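Local coordinates for protein UDP-glucose:anthocyanidin 3-O-glucosyltransferase (Clitoria ternatea, PDB 4REL) that is a plant glycosyltransferase of the GT-B fold, built of two Rossmann-like domains that face each other across a ligand-holding cleft, at residues A[77-80]-A[81-85]. Numbering follows the deposited sequence.
Sequences NPIE and KLDLF. With KMP (3,5,7-trihydroxy-2-(4-hydroxyphenyl)-4H-chromen-4-one), chain B.
The carboxylate of D83 turns one face to I79: I79 O stands squarely over D83 CG at 3.6 Å, and I79 CG2, on the same side, comes in obliquely toward both oxygens, OD2 at 3.7 Å. OD1 accepts from F192 N, tying this first turn to helix 191-197. The second flat group is the hydroxyphenyl ring of KMP. L82 CD1 sits above the ring plane just beyond the C18 corner, 3.5 Å from C18, which P78 O approaches from the rim. L82 CG stands beside the backbone N (chi1 -44°), opposite the carbonyl carbon, setting both methyls toward the ligand, CD2 3.7 Å from its hydroxyl O24; I79 CD1 meets L82 CD1 at 4.1 Å. The example illustrates a helix N-terminus used as pocket wall, here in the N-terminal half of a GT-B fold. N77 caps it: OD1 accepts from I79 N at 3.2 Å, the donor 47° out of the amide plane, and more weakly from E80 N. A water joins N77 O to K81 N. D83 N donates a hydrogen bond to I79 O at 2.9 Å, and L84 N an equal one to E80 O. E80 runs extended alongside L84 CD1; H72 and A75 N each hold one carboxylate oxygen.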
loop_
_atom_site.group_PDB
_atom_site.type_symbol
_atom_site.label_atom_id
_atom_site.label_comp_id
_atom_site.label_asym_id
_atom_site.label_seq_id
_atom_site.Cartn_x
_atom_site.Cartn_y
_atom_site.Cartn_z
ATOM N N ASN A 77 -2.851 4.932 19.135
ATOM C CA ASN A 77 -3.593 5.365 17.969
ATOM C C ASN A 77 -2.615 5.570 16.821
ATOM O O ASN A 77 -1.487 6.037 17.029
ATOM C CB ASN A 77 -4.426 6.612 18.264
ATOM C CG ASN A 77 -3.642 7.892 18.115
ATOM O OD1 ASN A 77 -3.529 8.441 17.017
ATOM N ND2 ASN A 77 -3.120 8.391 19.224
ATOM N N PRO A 78 -3.039 5.214 15.606
ATOM C CA PRO A 78 -2.101 5.030 14.496
ATOM C C PRO A 78 -1.498 6.322 13.952
ATOM O O PRO A 78 -0.683 6.251 13.042
ATOM C CB PRO A 78 -2.977 4.383 13.421
ATOM C CG PRO A 78 -4.336 4.968 13.671
ATOM C CD PRO A 78 -4.443 5.087 15.171
ATOM N N ILE A 79 -1.889 7.475 14.479
ATOM C CA ILE A 79 -1.413 8.727 13.904
ATOM C C ILE A 79 -0.285 9.359 14.717
ATOM O O ILE A 79 0.563 10.068 14.165
ATOM C CB ILE A 79 -2.557 9.738 13.720
ATOM C CG1 ILE A 79 -3.696 9.099 12.920
ATOM C CG2 ILE A 79 -2.080 10.972 12.972
ATOM C CD1 ILE A 79 -3.250 8.580 11.562
ATOM N N GLU A 80 -0.269 9.110 16.023
ATOM C CA GLU A 80 0.695 9.795 16.892
ATOM C C GLU A 80 2.150 9.646 16.455
ATOM O O GLU A 80 2.866 10.644 16.327
ATOM C CB GLU A 80 0.564 9.369 18.355
ATOM C CG GLU A 80 1.618 10.059 19.215
ATOM C CD GLU A 80 1.339 9.991 20.697
ATOM O OE1 GLU A 80 0.257 9.508 21.085
ATOM O OE2 GLU A 80 2.219 10.420 21.473
ATOM N N LYS A 81 2.594 8.415 16.215
ATOM C CA LYS A 81 3.990 8.220 15.828
ATOM C C LYS A 81 4.305 8.855 14.483
ATOM O O LYS A 81 5.445 9.285 14.249
ATOM C CB LYS A 81 4.372 6.737 15.832
ATOM C CG LYS A 81 4.540 6.168 17.244
ATOM C CD LYS A 81 4.769 4.667 17.207
ATOM C CE LYS A 81 5.190 4.150 18.572
ATOM N NZ LYS A 81 5.228 2.664 18.596
ATOM N N LEU A 82 3.307 8.919 13.605
ATOM C CA LEU A 82 3.474 9.593 12.313
ATOM C C LEU A 82 3.713 11.085 12.532
ATOM O O LEU A 82 4.635 11.663 11.955
ATOM C CB LEU A 82 2.258 9.407 11.395
ATOM C CG LEU A 82 1.574 8.051 11.230
ATOM C CD1 LEU A 82 0.547 8.112 10.106
ATOM C CD2 LEU A 82 2.551 6.941 10.981
ATOM N N ASP A 83 2.866 11.715 13.344
ATOM C CA ASP A 83 3.053 13.130 13.673
ATOM C C ASP A 83 4.433 13.390 14.279
ATOM O O ASP A 83 5.113 14.356 13.916
ATOM C CB ASP A 83 2.000 13.587 14.688
ATOM C CG ASP A 83 0.591 13.666 14.107
ATOM O OD1 ASP A 83 0.436 13.785 12.876
ATOM O OD2 ASP A 83 -0.372 13.639 14.903
ATOM N N LEU A 84 4.828 12.547 15.232
ATOM C CA LEU A 84 6.090 12.756 15.948
ATOM C C LEU A 84 7.276 12.678 15.000
ATOM O O LEU A 84 8.191 13.506 15.073
ATOM C CB LEU A 84 6.243 11.769 17.116
ATOM C CG LEU A 84 5.317 12.031 18.315
ATOM C CD1 LEU A 84 5.436 10.927 19.361
ATOM C CD2 LEU A 84 5.629 13.390 18.954
ATOM N N PHE A 85 7.262 11.708 14.090
ATOM C CA PHE A 85 8.325 11.664 13.087
ATOM C C PHE A 85 8.284 12.882 12.171
ATOM O O PHE A 85 9.310 13.494 11.905
ATOM C CB PHE A 85 8.262 10.401 12.223
ATOM C CG PHE A 85 9.266 10.413 11.102
ATOM C CD1 PHE A 85 10.620 10.229 11.372
ATOM C CD2 PHE A 85 8.867 10.656 9.800
ATOM C CE1 PHE A 85 11.552 10.259 10.353
ATOM C CE2 PHE A 85 9.800 10.697 8.768
ATOM C CZ PHE A 85 11.141 10.490 9.045
HETATM C C1 KMP B . -4.712 8.678 3.107
HETATM C C2 KMP B . -3.788 7.734 2.692
HETATM C C3 KMP B . -2.974 7.037 3.711
HETATM C C4 KMP B . -3.172 7.361 5.138
HETATM C C5 KMP B . -4.121 8.326 5.455
HETATM C C6 KMP B . -4.869 8.963 4.462
HETATM C C9 KMP B . -1.972 6.016 3.326
HETATM C C10 KMP B . -1.200 5.370 4.411
HETATM C C11 KMP B . -1.473 5.775 5.829
HETATM C C14 KMP B . -0.743 5.171 6.987
HETATM C C15 KMP B . 0.410 4.405 6.821
HETATM C C16 KMP B . 1.058 3.860 7.918
HETATM C C17 KMP B . 0.557 4.071 9.193
HETATM C C18 KMP B . -0.590 4.835 9.369
HETATM C C19 KMP B . -1.234 5.384 8.269
HETATM O O12 KMP B . -2.432 6.729 6.110
HETATM O O13 KMP B . -1.793 5.722 2.120
HETATM O O24 KMP B . 1.196 3.529 10.268
HETATM O O27 KMP B . -0.282 4.423 4.071
HETATM O O29 KMP B . -5.784 9.901 4.832
HETATM O O30 KMP B . -3.618 7.440 1.373
HETATM O O HOH W 1 1.101 5.963 16.484
#